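Local atomic coordinates of uncharacterized protein (Staphylococcus aureus subsp. aureus Mu50, PDB entry 4EBG), a protein that is of unknown function but is probably secreted and belongs to a family with a cystatin-like fold, within the NTF2 clan. Residues Lys18-Ser21 with Thr26-Thr29; Gln52-Lys55 with Met60-Phe63. One frame throughout, in Å; residues are numbered along the deposited sequence.

Contact 1. Residues Lys18-Ser21 with Thr26-Thr29. With PO4 (phosphate ion), chain D.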
loop_
_atom_site.group_PDB
_atom_site.type_symbol
_atom_site.label_atom_id
_atom_site.label_comp_id
_atom_site.label_asym_id
_atom_site.label_seq_id
_atom_site.Cartn_x
_atom_site.Cartn_y
_atom_site.Cartn_z
ATOM N N LYS B 18 -4.690 4.504 1.104
ATOM C CA LYS B 18 -5.026 4.425 2.526
ATOM C C LYS B 18 -4.511 3.108 3.102
ATOM O O LYS B 18 -3.930 3.074 4.181
ATOM C CB LYS B 18 -6.523 4.539 2.770
ATOM C CG LYS B 18 -6.903 4.318 4.234
ATOM C CD LYS B 18 -8.369 3.953 4.380
ATOM C CE LYS B 18 -8.555 2.752 5.318
ATOM N NZ LYS B 18 -8.569 1.416 4.623
ATOM N N ILE B 19 -4.704 2.008 2.380
ATOM C CA ILE B 19 -4.246 0.700 2.853
ATOM C C ILE B 19 -2.698 0.712 2.847
ATOM O O ILE B 19 -2.047 0.267 3.817
ATOM C CB ILE B 19 -4.857 -0.441 1.979
ATOM C CG1 ILE B 19 -6.380 -0.474 2.124
ATOM C CG2 ILE B 19 -4.295 -1.787 2.393
ATOM C CD1 ILE B 19 -7.084 -1.376 1.149
ATOM N N ALA B 20 -2.116 1.188 1.747
ATOM C CA ALA B 20 -0.670 1.264 1.662
ATOM C C ALA B 20 -0.052 2.035 2.810
ATOM O O ALA B 20 1.009 1.666 3.303
ATOM C CB ALA B 20 -0.246 1.821 0.267
ATOM N N SER B 21 -0.685 3.125 3.223
ATOM C CA SER B 21 -0.177 3.982 4.271
ATOM C C SER B 21 -0.067 3.264 5.618
ATOM O O SER B 21 0.655 3.720 6.472
ATOM C CB SER B 21 -1.037 5.251 4.408
ATOM O OG SER B 21 -2.286 4.967 5.048
ATOM N N THR B 26 4.523 7.116 4.800
ATOM C CA THR B 26 4.780 8.337 4.033
ATOM C C THR B 26 3.858 8.504 2.828
ATOM O O THR B 26 3.880 9.555 2.171
ATOM C CB THR B 26 6.215 8.403 3.551
ATOM O OG1 THR B 26 6.456 7.313 2.676
ATOM C CG2 THR B 26 7.209 8.380 4.702
ATOM N N ILE B 27 3.055 7.511 2.540
ATOM C CA ILE B 27 2.087 7.584 1.445
ATOM C C ILE B 27 0.947 8.546 1.763
ATOM O O ILE B 27 0.357 8.501 2.821
ATOM C CB ILE B 27 1.564 6.156 1.052
ATOM C CG1 ILE B 27 2.710 5.360 0.426
ATOM C CG2 ILE B 27 0.379 6.206 0.096
ATOM C CD1 ILE B 27 2.399 3.911 0.126
ATOM N N LYS B 28 0.695 9.434 0.805
ATOM C CA LYS B 28 -0.354 10.433 0.902
ATOM C C LYS B 28 -1.714 9.835 0.649
ATOM O O LYS B 28 -1.921 9.141 -0.341
ATOM C CB LYS B 28 -0.052 11.607 -0.056
ATOM C CG LYS B 28 -0.975 12.786 -0.026
ATOM C CD LYS B 28 -0.442 13.953 -0.855
ATOM C CE LYS B 28 -1.480 15.089 -0.972
ATOM N NZ LYS B 28 -1.642 15.710 0.388
ATOM N N THR B 29 -2.693 10.177 1.510
ATOM C CA THR B 29 -4.036 9.570 1.476
ATOM C C THR B 29 -5.223 10.477 1.142
ATOM O O THR B 29 -6.373 10.056 1.211
ATOM C CB THR B 29 -4.297 8.825 2.783
ATOM O OG1 THR B 29 -4.326 9.785 3.831
ATOM C CG2 THR B 29 -3.184 7.794 3.066
HETATM P P PO4 D . -2.453 19.373 0.472
HETATM O O1 PO4 D . -1.095 19.649 -0.178
HETATM O O2 PO4 D . -3.228 20.600 0.197
HETATM O O3 PO4 D . -3.004 18.115 -0.180
HETATM O O4 PO4 D . -2.157 19.181 1.985
#
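I27 reaches A20 because its CG1 stands anti to the carbonyl carbon (chi1 -68°) and the chain then runs on extended, carrying CD1 toward the helix. I27 CD1 ends 3.4 Å from A20 CB, closer than carbons usually pack. The small methyl of A20 suits this place because it lets the isoleucine tip come close to the helix. In T29 the torsion (chi1 65°) sets OG1 between the backbone N and the carbonyl carbon and leaves CG2 beside the N. T29 CG2 lies 3.6 Å from S21 CB and also covers K18. In the cystatin-like fold of this family the long helix 3-23 packs against an antiparallel sheet, and here the loop that leaves the helix doubles back along its last turns. No hydrogen bond spans the two segments, so they meet by van der Waals packing, chiefly of methyl groups. S21, in one of its two modelled conformers, turns its hydroxyl back to its own helix: S21 OG donates to K18 O at 2.7 Å, tilted from the carbonyl plane. On the far side of the loop K28 extends away from the helix, and its NZ donates to phosphate O3 at 2.8 Å while also pairing with D30. K32 holds the same ion, probably acquired from the crystallisation liquor. A20 also packs on A20 of the second subunit.

Contact 2. Residues Gln52-Lys55 with Met60-Phe63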
loop_
_atom_site.group_PDB
_atom_site.type_symbol
_atom_site.label_atom_id
_atom_site.label_comp_id
_atom_site.label_asym_id
_atom_site.label_seq_id
_atom_site.Cartn_x
_atom_site.Cartn_y
_atom_site.Cartn_z
ATOM N N GLN B 52 0.834 13.231 -6.301
ATOM C CA GLN B 52 1.824 13.336 -5.223
ATOM C C GLN B 52 1.684 12.130 -4.291
ATOM O O GLN B 52 0.924 12.125 -3.351
ATOM C CB GLN B 52 1.662 14.626 -4.419
ATOM C CG GLN B 52 2.805 14.823 -3.409
ATOM C CD GLN B 52 2.504 15.898 -2.364
ATOM O OE1 GLN B 52 1.513 16.641 -2.423
ATOM N NE2 GLN B 52 3.317 15.934 -1.374
ATOM N N LEU B 53 2.378 11.038 -4.607
ATOM C CA LEU B 53 2.189 9.770 -3.913
ATOM C C LEU B 53 2.666 9.847 -2.478
ATOM O O LEU B 53 2.125 9.168 -1.632
ATOM C CB LEU B 53 2.947 8.682 -4.669
ATOM C CG LEU B 53 2.943 7.272 -4.114
ATOM C CD1 LEU B 53 1.473 6.715 -3.988
ATOM C CD2 LEU B 53 3.801 6.364 -5.023
ATOM N N TYR B 54 3.714 10.616 -2.242
ATOM C CA TYR B 54 4.322 10.717 -0.924
ATOM C C TYR B 54 4.109 12.071 -0.304
ATOM O O TYR B 54 4.285 13.098 -0.946
ATOM C CB TYR B 54 5.786 10.385 -1.028
ATOM C CG TYR B 54 6.080 9.024 -1.578
ATOM C CD1 TYR B 54 5.925 7.893 -0.783
ATOM C CD2 TYR B 54 6.511 8.859 -2.890
ATOM C CE1 TYR B 54 6.225 6.639 -1.288
ATOM C CE2 TYR B 54 6.804 7.618 -3.404
ATOM C CZ TYR B 54 6.640 6.512 -2.600
ATOM O OH TYR B 54 6.926 5.277 -3.132
ATOM N N LYS B 55 3.771 12.071 0.988
ATOM C CA LYS B 55 3.478 13.319 1.671
ATOM C C LYS B 55 4.729 14.214 1.742
ATOM O O LYS B 55 4.595 15.460 1.727
ATOM C CB LYS B 55 2.905 13.054 3.070
ATOM C CG LYS B 55 1.563 12.372 3.107
ATOM C CD LYS B 55 1.182 12.078 4.558
ATOM C CE LYS B 55 2.222 11.199 5.241
ATOM N NZ LYS B 55 1.857 10.996 6.680
HETATM N N MSE B 60 5.844 13.842 -8.863
HETATM C CA MSE B 60 4.628 13.215 -9.406
HETATM C C MSE B 60 4.949 11.768 -9.768
HETATM O O MSE B 60 5.936 11.497 -10.442
HETATM C CB MSE B 60 4.114 13.900 -10.691
HETATM C CG MSE B 60 3.465 15.291 -10.587
HETATM SE SE MSE B 60 1.835 15.363 -9.533
HETATM C CE MSE B 60 2.637 15.770 -7.794
ATOM N N TYR B 61 4.043 10.876 -9.394
ATOM C CA TYR B 61 4.102 9.468 -9.735
ATOM C C TYR B 61 2.878 9.140 -10.567
ATOM O O TYR B 61 1.760 9.521 -10.205
ATOM C CB TYR B 61 4.157 8.610 -8.477
ATOM C CG TYR B 61 5.432 8.801 -7.727
ATOM C CD1 TYR B 61 5.649 9.897 -6.896
ATOM C CD2 TYR B 61 6.430 7.879 -7.841
ATOM C CE1 TYR B 61 6.824 10.086 -6.208
ATOM C CE2 TYR B 61 7.637 8.048 -7.124
ATOM C CZ TYR B 61 7.797 9.167 -6.324
ATOM O OH TYR B 61 8.960 9.348 -5.612
ATOM N N TYR B 62 3.069 8.409 -11.678
ATOM C CA TYR B 62 2.009 8.152 -12.638
ATOM C C TYR B 62 1.511 6.714 -12.536
ATOM O O TYR B 62 2.298 5.772 -12.300
ATOM C CB TYR B 62 2.504 8.486 -14.047
ATOM C CG TYR B 62 2.570 9.999 -14.269
ATOM C CD1 TYR B 62 3.655 10.736 -13.868
ATOM C CD2 TYR B 62 1.523 10.663 -14.897
ATOM C CE1 TYR B 62 3.695 12.123 -14.067
ATOM C CE2 TYR B 62 1.554 12.001 -15.116
ATOM C CZ TYR B 62 2.651 12.742 -14.683
ATOM O OH TYR B 62 2.637 14.125 -14.865
ATOM N N PHE B 63 0.230 6.536 -12.795
ATOM C CA PHE B 63 -0.463 5.267 -12.761
ATOM C C PHE B 63 -1.490 5.210 -13.874
ATOM O O PHE B 63 -2.166 6.214 -14.145
ATOM C CB PHE B 63 -1.209 5.084 -11.443
ATOM C CG PHE B 63 -0.310 5.107 -10.251
ATOM C CD1 PHE B 63 0.456 3.980 -9.892
ATOM C CD2 PHE B 63 -0.194 6.250 -9.498
ATOM C CE1 PHE B 63 1.301 4.022 -8.817
ATOM C CE2 PHE B 63 0.663 6.287 -8.445
ATOM C CZ PHE B 63 1.369 5.161 -8.061
#
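Two backbone carbonyls share Q52 NE2: that of R57, and that of Y54 through a weak, bent bond of 3.0 Å from Q52 NE2 to Y54 O (132° at the hydrogen). An amide suits this place because its two N-H groups can serve two carbonyls of the turn. Facing the root of the same residue, M60, a selenomethionine in one of two modelled conformers, bends at chi2 and chi3, bringing M60 CE to 3.7 Å from Q52 CB. The edge of the Y54 ring meets the face of Y61 in a T-shaped stack, centroids 5.1 Å apart and planes at 80°. Y54 CE2 comes within 3.5 Å of Y61 CZ. L53 shares that face of Y61, its CD2 lying over the ring, while its CG covers one face of Y54; a branched aliphatic chain can wedge between two nearly perpendicular rings. The same CD2 reaches the edge of F63, L53 CD2 lying 4.1 Å from F63 CZ. Y61 OH is hydrogen-bonded to R57 NH2. The loop folds against strand 60-68, with L53 touching N17 and F63 touching Q13 of helix 3-23, and Y61 and F63 bonded through their backbones to I51 and I49 of strand 46-52.

Contact 1 closes before contact 2 opens along the chain, and their centres lie about 11 Å apart, on the same side of the protein's centre. They are joined by the backbones of 26-29 and 52-55: T26 O and K55 N stand 2.8 Å apart, as do K28 N and L53 O, both probably hydrogen-bonded. The resulting layers run from helix 3-23 through the loop after it and the loop after strand 46-52 to strand 60-68 of the antiparallel sheet. One end of the helix is thereby tied to the sheet through two irregular segments. Both contacts also touch the second subunit, so this layered region contributes to the dimer interface.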